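Local coordinates for protein dienelactone hydrolase (Anabaena variabilis, PDB 2O2G) that probably acts as a hydrolase of the dienelactone hydrolase family, with an alpha/beta-hydrolase fold, at residues Arg97-Thr102 and Leu129-Glu134; Asp103-Thr106 and Asp110-His113; Pro162-Val167 and Ser215-His220; Val38-Gly43 and Arg54-Val59. All coordinates share one frame; numbering follows the deposited sequence.

Interaction 1: Arg97-Thr102 and Leu129-Glu134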
loop_
_atom_site.group_PDB
_atom_site.type_symbol
_atom_site.label_atom_id
_atom_site.label_comp_id
_atom_site.label_asym_id
_atom_site.label_seq_id
_atom_site.Cartn_x
_atom_site.Cartn_y
_atom_site.Cartn_z
ATOM N N ARG A 97 -3.350 10.916 4.624
ATOM C CA ARG A 97 -2.111 11.184 3.890
ATOM C C ARG A 97 -2.075 10.409 2.603
ATOM O O ARG A 97 -1.677 10.926 1.574
ATOM C CB ARG A 97 -0.881 10.865 4.770
ATOM C CG ARG A 97 -0.796 11.758 6.002
ATOM C CD ARG A 97 -0.413 13.156 5.545
ATOM N NE ARG A 97 -0.453 14.124 6.595
ATOM C CZ ARG A 97 0.473 14.258 7.529
ATOM N NH1 ARG A 97 1.532 13.478 7.549
ATOM N NH2 ARG A 97 0.312 15.181 8.447
ATOM N N LEU A 98 -2.543 9.178 2.651
ATOM C CA LEU A 98 -2.622 8.328 1.444
ATOM C C LEU A 98 -3.653 8.897 0.440
ATOM O O LEU A 98 -3.390 8.939 -0.762
ATOM C CB LEU A 98 -2.984 6.919 1.866
ATOM C CG LEU A 98 -2.661 5.756 0.942
ATOM C CD1 LEU A 98 -1.194 5.802 0.489
ATOM C CD2 LEU A 98 -2.958 4.491 1.717
ATOM N N VAL A 99 -4.787 9.376 0.948
ATOM C CA VAL A 99 -5.811 10.018 0.100
ATOM C C VAL A 99 -5.159 11.235 -0.587
ATOM O O VAL A 99 -5.379 11.443 -1.772
ATOM C CB VAL A 99 -7.060 10.464 0.920
ATOM C CG1 VAL A 99 -7.988 11.389 0.135
ATOM C CG2 VAL A 99 -7.830 9.251 1.429
ATOM N N GLY A 100 -4.401 12.029 0.190
ATOM C CA GLY A 100 -3.663 13.212 -0.321
ATOM C C GLY A 100 -2.676 12.847 -1.427
ATOM O O GLY A 100 -2.653 13.500 -2.486
ATOM N N ALA A 101 -1.880 11.810 -1.207
ATOM C CA ALA A 101 -0.967 11.302 -2.247
ATOM C C ALA A 101 -1.682 10.786 -3.496
ATOM O O ALA A 101 -1.160 10.900 -4.614
ATOM C CB ALA A 101 -0.052 10.213 -1.688
ATOM N N THR A 102 -2.857 10.197 -3.313
ATOM C CA THR A 102 -3.688 9.700 -4.435
ATOM C C THR A 102 -4.120 10.906 -5.302
ATOM O O THR A 102 -3.932 10.927 -6.506
ATOM C CB THR A 102 -4.912 8.880 -3.896
ATOM O OG1 THR A 102 -4.448 7.795 -3.056
ATOM C CG2 THR A 102 -5.722 8.282 -5.045
ATOM N N LEU A 129 -7.105 0.539 3.150
ATOM C CA LEU A 129 -8.518 0.244 2.989
ATOM C C LEU A 129 -9.364 1.441 3.362
ATOM O O LEU A 129 -10.379 1.678 2.722
ATOM C CB LEU A 129 -8.945 -0.996 3.779
ATOM C CG LEU A 129 -8.272 -2.239 3.177
ATOM C CD1 LEU A 129 -8.204 -3.344 4.188
ATOM C CD2 LEU A 129 -8.963 -2.707 1.882
ATOM N N VAL A 130 -8.974 2.188 4.401
ATOM C CA VAL A 130 -9.762 3.370 4.797
ATOM C C VAL A 130 -9.708 4.431 3.695
ATOM O O VAL A 130 -10.721 5.045 3.361
ATOM C CB VAL A 130 -9.321 3.957 6.171
ATOM C CG1 VAL A 130 -10.086 5.255 6.485
ATOM C CG2 VAL A 130 -9.544 2.946 7.273
ATOM N N ALA A 131 -8.523 4.623 3.113
ATOM C CA ALA A 131 -8.348 5.554 2.011
ATOM C C ALA A 131 -9.131 5.140 0.736
ATOM O O ALA A 131 -9.740 5.981 0.075
ATOM C CB ALA A 131 -6.850 5.698 1.684
ATOM N N ALA A 132 -9.104 3.848 0.410
ATOM C CA ALA A 132 -9.788 3.314 -0.762
ATOM C C ALA A 132 -11.294 3.582 -0.708
ATOM O O ALA A 132 -11.906 3.912 -1.723
ATOM C CB ALA A 132 -9.489 1.811 -0.895
ATOM N N ALA A 133 -11.877 3.452 0.480
ATOM C CA ALA A 133 -13.296 3.732 0.701
ATOM C C ALA A 133 -13.627 5.210 0.475
ATOM O O ALA A 133 -14.769 5.520 0.140
ATOM C CB ALA A 133 -13.688 3.321 2.062
ATOM N N GLU A 134 -12.638 6.097 0.670
ATOM C CA GLU A 134 -12.759 7.547 0.398
ATOM C C GLU A 134 -12.557 7.952 -1.079
ATOM O O GLU A 134 -12.900 9.082 -1.440
ATOM C CB GLU A 134 -11.744 8.372 1.206
ATOM C CG GLU A 134 -11.847 8.248 2.681
ATOM C CD GLU A 134 -13.173 8.678 3.185
ATOM O OE1 GLU A 134 -13.622 9.784 2.790
ATOM O OE2 GLU A 134 -13.768 7.908 3.970
#
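Val99 holds CG1 anti to its backbone N (chi1 168°), which places the other methyl, CG2, anti to the carbonyl carbon, and it is this branch that meets Ala131. The distance from Val99 CG2 to Ala131 CB is 3.7 Å, and the CA atoms of the same two residues come within 5.5 Å, the nearest CA pair of segments 97-102 and 129-134. Leu98 turns its CG away from the backbone N (chi1 -159°) and approaches the same methyl with two atoms, CB and CD2; Leu98 CB lies 4.1 Å from Ala131 CB. One small methyl is thus met by two neighbouring side chains of helix 91-107. Val99 CG2 also reaches Glu134 CB at 4.0 Å, while the bent glutamate chain carries its carboxylate away from the other helix.

The local axes approach to 9.0 Å at a crossing angle of -50°. Beneath, Tyr118 of strand 115-121 touches both Leu98 and Ala131, so the two helices pack side by side over the central sheet. No hydrogen bond passes between the segments, and the contact rests on apolar fit alone, with the single CB of alanine allowing the close approach at Val99.

Interaction 2: Asp103-Thr106 and Asp110-His113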
loop_
_atom_site.group_PDB
_atom_site.type_symbol
_atom_site.label_atom_id
_atom_site.label_comp_id
_atom_site.label_asym_id
_atom_site.label_seq_id
_atom_site.Cartn_x
_atom_site.Cartn_y
_atom_site.Cartn_z
ATOM N N ASP A 103 -4.643 11.929 -4.647
ATOM C CA ASP A 103 -5.061 13.161 -5.331
ATOM C C ASP A 103 -3.889 13.816 -6.081
ATOM O O ASP A 103 -4.055 14.299 -7.217
ATOM C CB ASP A 103 -5.681 14.131 -4.320
ATOM C CG ASP A 103 -7.004 13.618 -3.745
ATOM O OD1 ASP A 103 -7.570 12.648 -4.307
ATOM O OD2 ASP A 103 -7.504 14.221 -2.750
ATOM N N TRP A 104 -2.701 13.770 -5.486
ATOM C CA TRP A 104 -1.499 14.330 -6.123
ATOM C C TRP A 104 -1.205 13.577 -7.418
ATOM O O TRP A 104 -0.994 14.212 -8.469
ATOM C CB TRP A 104 -0.317 14.246 -5.189
ATOM C CG TRP A 104 0.944 14.866 -5.707
ATOM C CD1 TRP A 104 1.335 16.149 -5.595
ATOM C CD2 TRP A 104 2.010 14.163 -6.341
ATOM N NE1 TRP A 104 2.587 16.302 -6.160
ATOM C CE2 TRP A 104 3.024 15.084 -6.599
ATOM C CE3 TRP A 104 2.218 12.822 -6.662
ATOM C CZ2 TRP A 104 4.211 14.723 -7.234
ATOM C CZ3 TRP A 104 3.410 12.452 -7.286
ATOM C CH2 TRP A 104 4.377 13.403 -7.566
ATOM N N LEU A 105 -1.252 12.246 -7.355
ATOM C CA LEU A 105 -1.093 11.408 -8.552
ATOM C C LEU A 105 -2.173 11.713 -9.591
ATOM O O LEU A 105 -1.902 11.741 -10.779
ATOM C CB LEU A 105 -1.201 9.929 -8.176
ATOM C CG LEU A 105 -0.025 9.357 -7.408
ATOM C CD1 LEU A 105 -0.304 7.933 -6.963
ATOM C CD2 LEU A 105 1.220 9.498 -8.280
ATOM N N THR A 106 -3.405 11.920 -9.128
ATOM C CA THR A 106 -4.501 12.219 -10.023
ATOM C C THR A 106 -4.305 13.526 -10.817
ATOM O O THR A 106 -4.574 13.578 -12.026
ATOM C CB THR A 106 -5.847 12.241 -9.255
ATOM O OG1 THR A 106 -6.135 10.940 -8.757
ATOM C CG2 THR A 106 -7.003 12.689 -10.162
ATOM N N ASP A 110 2.302 14.144 -15.145
ATOM C CA ASP A 110 3.158 12.968 -15.384
ATOM C C ASP A 110 2.502 11.632 -15.008
ATOM O O ASP A 110 2.887 10.574 -15.520
ATOM C CB ASP A 110 4.453 13.065 -14.579
ATOM C CG ASP A 110 5.355 14.182 -15.038
ATOM O OD1 ASP A 110 5.172 14.678 -16.162
ATOM O OD2 ASP A 110 6.237 14.576 -14.238
ATOM N N THR A 111 1.541 11.665 -14.099
ATOM C CA THR A 111 0.884 10.430 -13.646
ATOM C C THR A 111 -0.620 10.360 -13.779
ATOM O O THR A 111 -1.203 9.317 -13.461
ATOM C CB THR A 111 1.193 10.193 -12.149
ATOM O OG1 THR A 111 0.753 11.342 -11.388
ATOM C CG2 THR A 111 2.686 9.978 -11.975
ATOM N N GLN A 112 -1.248 11.427 -14.275
ATOM C CA GLN A 112 -2.725 11.509 -14.357
ATOM C C GLN A 112 -3.421 10.358 -15.079
ATOM O O GLN A 112 -4.567 10.002 -14.772
ATOM C CB GLN A 112 -3.147 12.855 -14.973
ATOM C CG GLN A 112 -2.616 13.135 -16.394
ATOM C CD GLN A 112 -2.920 14.538 -16.842
ATOM O OE1 GLN A 112 -3.342 15.366 -16.045
ATOM N NE2 GLN A 112 -2.675 14.821 -18.104
ATOM N N HIS A 113 -2.723 9.785 -16.042
ATOM C CA HIS A 113 -3.221 8.672 -16.831
ATOM C C HIS A 113 -3.088 7.323 -16.132
ATOM O O HIS A 113 -3.616 6.327 -16.628
ATOM C CB HIS A 113 -2.440 8.584 -18.132
ATOM C CG HIS A 113 -0.990 8.229 -17.950
ATOM N ND1 HIS A 113 -0.057 9.122 -17.458
ATOM C CD2 HIS A 113 -0.306 7.093 -18.239
ATOM C CE1 HIS A 113 1.135 8.545 -17.444
ATOM N NE2 HIS A 113 1.011 7.313 -17.901
HETATM O O HOH W 1 -6.089 11.311 -13.403
#
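Thr111 turns its hydroxyl back onto the helix it follows, and OG1 donates to Leu105 O at 2.8 Å. The torsion explains the bond: with chi1 at 57°, OG1 sits between the backbone N and the carbonyl carbon of its own residue, while CG2 is anti to that carbon. The donor lies in the plane of the Leu105 carbonyl, on a lone pair, at a C=O...donor angle of 115°.

Leu105 supplies an apolar counterpart. Its CG is anti to the carbonyl carbon (chi1 -72°), and the CD2 branch passes the threonine at a slant, with Leu105 CD2 to Thr111 OG1 at 3.6 Å and Leu105 CD2 to Thr111 CG2 at 4.0 Å. Hydroxyl and methyl of one residue therefore meet carbonyl and methyl of another, both of them buried.

Gln112 behaves differently. Its CB comes within 3.4 Å of Thr106 O, but the chain beyond CG is extended and takes the amide away from the helix. A water donates to Thr106 O; its link to Gln112 O is modelled too short and is doubtful. The hydroxyl of Thr106 turns back along the helix to Thr102 O.

The arrangement is a helix-to-strand connection of an alpha/beta fold: the chain leaving helix 91-107 folds back against its last turn through a threonine hydroxyl bonded to a backbone carbonyl, before entering strand 115-121.

Interaction 3: Pro162-Val167 and Ser215-His220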
loop_
_atom_site.group_PDB
_atom_site.type_symbol
_atom_site.label_atom_id
_atom_site.label_comp_id
_atom_site.label_asym_id
_atom_site.label_seq_id
_atom_site.Cartn_x
_atom_site.Cartn_y
_atom_site.Cartn_z
ATOM N N PRO A 162 -11.065 -3.933 -5.864
ATOM C CA PRO A 162 -10.737 -5.363 -5.630
ATOM C C PRO A 162 -9.514 -5.514 -4.707
ATOM O O PRO A 162 -8.409 -5.022 -5.009
ATOM C CB PRO A 162 -10.500 -5.904 -7.042
ATOM C CG PRO A 162 -11.434 -5.032 -7.896
ATOM C CD PRO A 162 -11.298 -3.652 -7.298
ATOM N N THR A 163 -9.718 -6.264 -3.630
ATOM C CA THR A 163 -8.781 -6.368 -2.513
ATOM C C THR A 163 -8.245 -7.788 -2.254
ATOM O O THR A 163 -8.990 -8.743 -2.108
ATOM C CB THR A 163 -9.506 -5.885 -1.223
ATOM O OG1 THR A 163 -9.882 -4.511 -1.380
ATOM C CG2 THR A 163 -8.666 -6.072 0.012
ATOM N N LEU A 164 -6.926 -7.868 -2.155
ATOM C CA LEU A 164 -6.219 -9.077 -1.880
ATOM C C LEU A 164 -5.541 -8.935 -0.525
ATOM O O LEU A 164 -4.651 -8.085 -0.324
ATOM C CB LEU A 164 -5.147 -9.296 -2.952
ATOM C CG LEU A 164 -4.155 -10.418 -2.728
ATOM C CD1 LEU A 164 -4.854 -11.758 -2.582
ATOM C CD2 LEU A 164 -3.162 -10.405 -3.907
ATOM N N LEU A 165 -5.954 -9.771 0.399
ATOM C CA LEU A 165 -5.364 -9.832 1.725
ATOM C C LEU A 165 -4.305 -10.978 1.738
ATOM O O LEU A 165 -4.589 -12.118 1.371
ATOM C CB LEU A 165 -6.475 -10.063 2.747
ATOM C CG LEU A 165 -7.627 -9.052 2.820
ATOM C CD1 LEU A 165 -8.610 -9.424 3.914
ATOM C CD2 LEU A 165 -7.140 -7.651 3.076
ATOM N N ILE A 166 -3.076 -10.658 2.105
ATOM C CA ILE A 166 -2.023 -11.642 2.150
ATOM C C ILE A 166 -1.552 -11.744 3.567
ATOM O O ILE A 166 -1.199 -10.711 4.173
ATOM C CB ILE A 166 -0.779 -11.248 1.267
ATOM C CG1 ILE A 166 -1.140 -11.048 -0.209
ATOM C CG2 ILE A 166 0.290 -12.359 1.343
ATOM C CD1 ILE A 166 0.003 -10.381 -1.070
ATOM N N VAL A 167 -1.454 -12.968 4.077
ATOM C CA VAL A 167 -0.942 -13.174 5.428
ATOM C C VAL A 167 0.041 -14.331 5.484
ATOM O O VAL A 167 -0.001 -15.241 4.667
ATOM C CB VAL A 167 -2.113 -13.443 6.432
ATOM C CG1 VAL A 167 -3.135 -12.334 6.349
ATOM C CG2 VAL A 167 -2.832 -14.741 6.101
ATOM N N SER A 215 2.018 -8.496 -7.811
ATOM C CA SER A 215 2.152 -8.220 -9.221
ATOM C C SER A 215 0.979 -8.787 -10.046
ATOM O O SER A 215 0.380 -8.065 -10.844
ATOM C CB SER A 215 3.455 -8.776 -9.766
ATOM O OG SER A 215 3.583 -8.437 -11.117
ATOM N N GLU A 216 0.652 -10.062 -9.859
ATOM C CA GLU A 216 -0.488 -10.692 -10.568
ATOM C C GLU A 216 -1.777 -9.907 -10.366
ATOM O O GLU A 216 -2.552 -9.672 -11.308
ATOM C CB GLU A 216 -0.706 -12.143 -10.081
ATOM C CG GLU A 216 0.341 -13.041 -10.684
ATOM C CD GLU A 216 0.397 -14.410 -10.071
ATOM O OE1 GLU A 216 -0.036 -14.573 -8.912
ATOM O OE2 GLU A 216 0.904 -15.316 -10.773
ATOM N N TRP A 217 -2.002 -9.496 -9.127
ATOM C CA TRP A 217 -3.212 -8.764 -8.785
ATOM C C TRP A 217 -3.278 -7.402 -9.451
ATOM O O TRP A 217 -4.304 -7.060 -10.076
ATOM C CB TRP A 217 -3.332 -8.605 -7.270
ATOM C CG TRP A 217 -4.675 -8.180 -6.752
ATOM C CD1 TRP A 217 -5.041 -6.925 -6.364
ATOM C CD2 TRP A 217 -5.806 -9.022 -6.488
ATOM N NE1 TRP A 217 -6.320 -6.927 -5.927
ATOM C CE2 TRP A 217 -6.822 -8.199 -5.975
ATOM C CE3 TRP A 217 -6.058 -10.392 -6.648
ATOM C CZ2 TRP A 217 -8.085 -8.693 -5.603
ATOM C CZ3 TRP A 217 -7.291 -10.889 -6.290
ATOM C CH2 TRP A 217 -8.302 -10.034 -5.751
ATOM N N PHE A 218 -2.209 -6.625 -9.298
ATOM C CA PHE A 218 -2.170 -5.255 -9.852
ATOM C C PHE A 218 -2.187 -5.278 -11.368
ATOM O O PHE A 218 -2.836 -4.441 -12.018
ATOM C CB PHE A 218 -0.934 -4.506 -9.324
ATOM C CG PHE A 218 -1.011 -4.159 -7.859
ATOM C CD1 PHE A 218 -2.122 -3.529 -7.340
ATOM C CD2 PHE A 218 0.046 -4.424 -7.008
ATOM C CE1 PHE A 218 -2.164 -3.162 -6.029
ATOM C CE2 PHE A 218 -0.007 -4.043 -5.676
ATOM C CZ PHE A 218 -1.107 -3.451 -5.191
HETATM N N MSE A 219 -1.481 -6.234 -11.972
HETATM C CA MSE A 219 -1.486 -6.304 -13.425
HETATM C C MSE A 219 -2.893 -6.543 -13.952
HETATM O O MSE A 219 -3.307 -5.946 -14.965
HETATM C CB MSE A 219 -0.488 -7.354 -13.905
HETATM C CG MSE A 219 0.935 -6.904 -13.667
HETATM SE SE MSE A 219 1.404 -5.506 -14.907
HETATM C CE MSE A 219 1.288 -6.644 -16.381
ATOM N N HIS A 220 -3.645 -7.376 -13.271
ATOM C CA HIS A 220 -5.014 -7.647 -13.718
ATOM C C HIS A 220 -5.955 -6.469 -13.523
ATOM O O HIS A 220 -6.707 -6.130 -14.444
ATOM C CB HIS A 220 -5.612 -8.839 -12.996
ATOM C CG HIS A 220 -7.016 -9.136 -13.413
ATOM N ND1 HIS A 220 -7.332 -9.619 -14.668
ATOM C CD2 HIS A 220 -8.192 -9.006 -12.754
ATOM C CE1 HIS A 220 -8.639 -9.777 -14.759
ATOM N NE2 HIS A 220 -9.184 -9.419 -13.609
#
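Trp217 reaches from helix 206-221 to the start of strand 163-168 and meets it in three ways. The polar one is a hydrogen bond from Trp217 NE1 to Pro162 O, 3.0 Å long with an N-H...acceptor angle of 158°. The oxygen lies in the indole plane, yet the donor stands well out of the Pro162 carbonyl plane, so the N-H is well aimed while neither carbonyl lone pair is met directly. This bond satisfies the nitrogen of a buried indole and, with Leu164 over the face, restricts the rotation of the ring.

The second is CH-pi. Leu164 CB lies 3.7 Å from the centroid of the five-membered ring of Trp217, 16° off its normal, while Leu164 CD2 approaches Trp217 CB at 3.8 Å. The indole CG is anti to the backbone N (chi1 -165°), which carries the ring out from the helix to the strand.

At the six-membered ring, Pro162 CB makes an apolar touch 4.0 Å from Trp217 CZ2; the Thr163 backbone, through its C atom, comes to 3.5 Å from Trp217 CZ2 in plain van der Waals contact.

Val143 and Arg190, from the strands on either side of 163-168, also touch the indole. Such packing of a C-terminal helix across parallel strands belongs to the layered alpha/beta-hydrolase fold.

Interaction 4: Val38-Gly43 and Arg54-Val59. With SO4 (sulfate ion), chain B.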
loop_
_atom_site.group_PDB
_atom_site.type_symbol
_atom_site.label_atom_id
_atom_site.label_comp_id
_atom_site.label_asym_id
_atom_site.label_seq_id
_atom_site.Cartn_x
_atom_site.Cartn_y
_atom_site.Cartn_z
ATOM N N VAL A 38 1.186 1.819 -8.385
ATOM C CA VAL A 38 0.980 1.303 -7.047
ATOM C C VAL A 38 1.564 2.256 -5.995
ATOM O O VAL A 38 2.781 2.485 -5.930
ATOM C CB VAL A 38 1.622 -0.065 -6.921
ATOM C CG1 VAL A 38 1.432 -0.620 -5.505
ATOM C CG2 VAL A 38 1.034 -0.997 -7.991
ATOM N N LEU A 39 0.676 2.810 -5.183
ATOM C CA LEU A 39 1.058 3.659 -4.087
ATOM C C LEU A 39 1.231 2.779 -2.842
ATOM O O LEU A 39 0.311 2.032 -2.464
ATOM C CB LEU A 39 0.010 4.726 -3.867
ATOM C CG LEU A 39 0.235 5.788 -2.775
ATOM C CD1 LEU A 39 1.453 6.667 -2.920
ATOM C CD2 LEU A 39 -0.962 6.670 -2.770
ATOM N N PHE A 40 2.408 2.869 -2.214
ATOM C CA PHE A 40 2.742 2.065 -1.027
ATOM C C PHE A 40 2.509 2.762 0.308
ATOM O O PHE A 40 2.970 3.854 0.479
ATOM C CB PHE A 40 4.221 1.681 -1.052
ATOM C CG PHE A 40 4.550 0.615 -2.003
ATOM C CD1 PHE A 40 4.546 0.862 -3.359
ATOM C CD2 PHE A 40 4.931 -0.648 -1.551
ATOM C CE1 PHE A 40 4.874 -0.135 -4.249
ATOM C CE2 PHE A 40 5.280 -1.634 -2.442
ATOM C CZ PHE A 40 5.232 -1.387 -3.788
ATOM N N ALA A 41 1.751 2.139 1.212
ATOM C CA ALA A 41 1.547 2.603 2.580
ATOM C C ALA A 41 2.469 1.741 3.412
ATOM O O ALA A 41 2.253 0.540 3.511
ATOM C CB ALA A 41 0.110 2.384 3.018
ATOM N N HIS A 42 3.508 2.340 3.977
ATOM C CA HIS A 42 4.496 1.623 4.759
ATOM C C HIS A 42 3.925 1.338 6.136
ATOM O O HIS A 42 2.878 1.898 6.526
ATOM C CB HIS A 42 5.829 2.421 4.831
ATOM C CG HIS A 42 5.694 3.789 5.461
ATOM N ND1 HIS A 42 5.433 3.975 6.806
ATOM C CD2 HIS A 42 5.775 5.033 4.925
ATOM C CE1 HIS A 42 5.354 5.272 7.064
ATOM N NE2 HIS A 42 5.577 5.936 5.943
ATOM N N GLY A 43 4.555 0.424 6.856
ATOM C CA GLY A 43 4.108 0.114 8.241
ATOM C C GLY A 43 4.565 1.157 9.232
ATOM O O GLY A 43 5.374 2.053 8.891
ATOM N N ARG A 54 10.708 -1.698 -1.005
ATOM C CA ARG A 54 11.560 -1.428 -2.169
ATOM C C ARG A 54 11.734 -2.699 -3.039
ATOM O O ARG A 54 11.694 -2.633 -4.284
ATOM C CB ARG A 54 12.915 -0.870 -1.758
ATOM C CG ARG A 54 12.899 0.634 -1.388
ATOM C CD ARG A 54 14.315 1.210 -1.263
ATOM N NE ARG A 54 15.168 1.001 -2.453
ATOM C CZ ARG A 54 15.274 1.826 -3.503
ATOM N NH1 ARG A 54 14.548 2.937 -3.587
ATOM N NH2 ARG A 54 16.099 1.520 -4.505
ATOM N N TYR A 55 11.945 -3.844 -2.385
ATOM C CA TYR A 55 12.002 -5.126 -3.097
ATOM C C TYR A 55 10.718 -5.380 -3.867
ATOM O O TYR A 55 10.745 -5.672 -5.057
ATOM C CB TYR A 55 12.268 -6.304 -2.121
ATOM C CG TYR A 55 12.184 -7.623 -2.856
ATOM C CD1 TYR A 55 13.218 -8.032 -3.715
ATOM C CD2 TYR A 55 11.035 -8.418 -2.766
ATOM C CE1 TYR A 55 13.121 -9.217 -4.427
ATOM C CE2 TYR A 55 10.930 -9.594 -3.455
ATOM C CZ TYR A 55 11.970 -9.995 -4.293
ATOM O OH TYR A 55 11.851 -11.189 -4.979
ATOM N N VAL A 56 9.564 -5.295 -3.192
ATOM C CA VAL A 56 8.306 -5.490 -3.877
ATOM C C VAL A 56 8.163 -4.489 -5.057
ATOM O O VAL A 56 7.745 -4.870 -6.129
ATOM C CB VAL A 56 7.060 -5.355 -2.925
ATOM C CG1 VAL A 56 5.804 -5.489 -3.704
ATOM C CG2 VAL A 56 7.090 -6.423 -1.832
ATOM N N ALA A 57 8.541 -3.220 -4.838
ATOM C CA ALA A 57 8.412 -2.195 -5.839
ATOM C C ALA A 57 9.214 -2.542 -7.071
ATOM O O ALA A 57 8.726 -2.354 -8.174
ATOM C CB ALA A 57 8.821 -0.845 -5.290
ATOM N N GLU A 58 10.424 -3.052 -6.872
ATOM C CA GLU A 58 11.294 -3.441 -7.981
ATOM C C GLU A 58 10.686 -4.600 -8.753
ATOM O O GLU A 58 10.893 -4.723 -9.950
ATOM C CB GLU A 58 12.700 -3.757 -7.442
ATOM C CG GLU A 58 13.401 -2.461 -6.998
ATOM C CD GLU A 58 14.531 -2.593 -5.939
ATOM O OE1 GLU A 58 14.697 -3.680 -5.318
ATOM O OE2 GLU A 58 15.228 -1.559 -5.703
ATOM N N VAL A 59 9.937 -5.456 -8.075
ATOM C CA VAL A 59 9.266 -6.583 -8.754
ATOM C C VAL A 59 8.099 -6.060 -9.607
ATOM O O VAL A 59 7.959 -6.437 -10.762
ATOM C CB VAL A 59 8.785 -7.662 -7.748
ATOM C CG1 VAL A 59 8.047 -8.768 -8.465
ATOM C CG2 VAL A 59 9.964 -8.239 -7.014
HETATM S S SO4 B . 7.255 -2.250 6.260
HETATM O O1 SO4 B . 6.646 -1.109 5.600
HETATM O O2 SO4 B . 8.448 -1.756 6.887
HETATM O O3 SO4 B . 7.671 -3.167 5.215
HETATM O O4 SO4 B . 6.354 -2.905 7.201
#
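Residues 38-41 run as extended strand and 54-59 as helix, and the bond from CA to CB of Phe40 is directed at that helix. Phe40 CG is anti to the carbonyl carbon (chi1 -75°), and the far end of the ring does the touching. Val56 CG1 comes near the ring plane at the edge, 4.1 Å from Phe40 CE2. Ala57 meets the neighbouring corner of the ring, with Phe40 CZ 3.9 Å from Ala57 CB and equally far from Ala57 CA, so it packs against the helix backbone as well as its methyl. Leu69 touches both Phe40 and Ala57; strand 36-41, helix 51-63 and strand 66-70 form a beta-alpha-beta unit. Separately, the ring of Phe119 on strand 115-121 meets that of Phe40.

Past the strand end the chemistry turns polar. His42 ND1 donates to Gly43 O at 2.8 Å, nearly straight at 169°, with the oxygen in the imidazole plane. Gly43 N donates to sulfate O1 at 2.9 Å, and Ser46, Ser50, Arg52 and Arg145 also bind this ion, probably taken from the crystallisation liquor. Strand and helix are thus joined by apolar contact alone, whereas the Gly43 N-H, with those serines and arginines, makes a separate site suited to an anion.

Interactions 3 and 4 are buried, and both reach the central sheet; they touch where Phe218 CD2 meets Val38 CG2. Interaction 1 is partly buried and lies against strand 36-41 of interaction 4 through Leu98, Ala101 and Thr102, all packed on Leu39. It shares helix 91-107 with interaction 2, which sits farther out, its centre about 16 Å from the centre of the chain. Chemistry follows place: interactions 1 and 4 join their segments by apolar fit alone, interaction 3 adds an indole hydrogen bond to a ring-face contact, and interaction 2, in a partly exposed helix-to-loop turn, uses a threonine hydroxyl on a backbone carbonyl. The centres of interactions 2 and 3 lie about 21 Å apart.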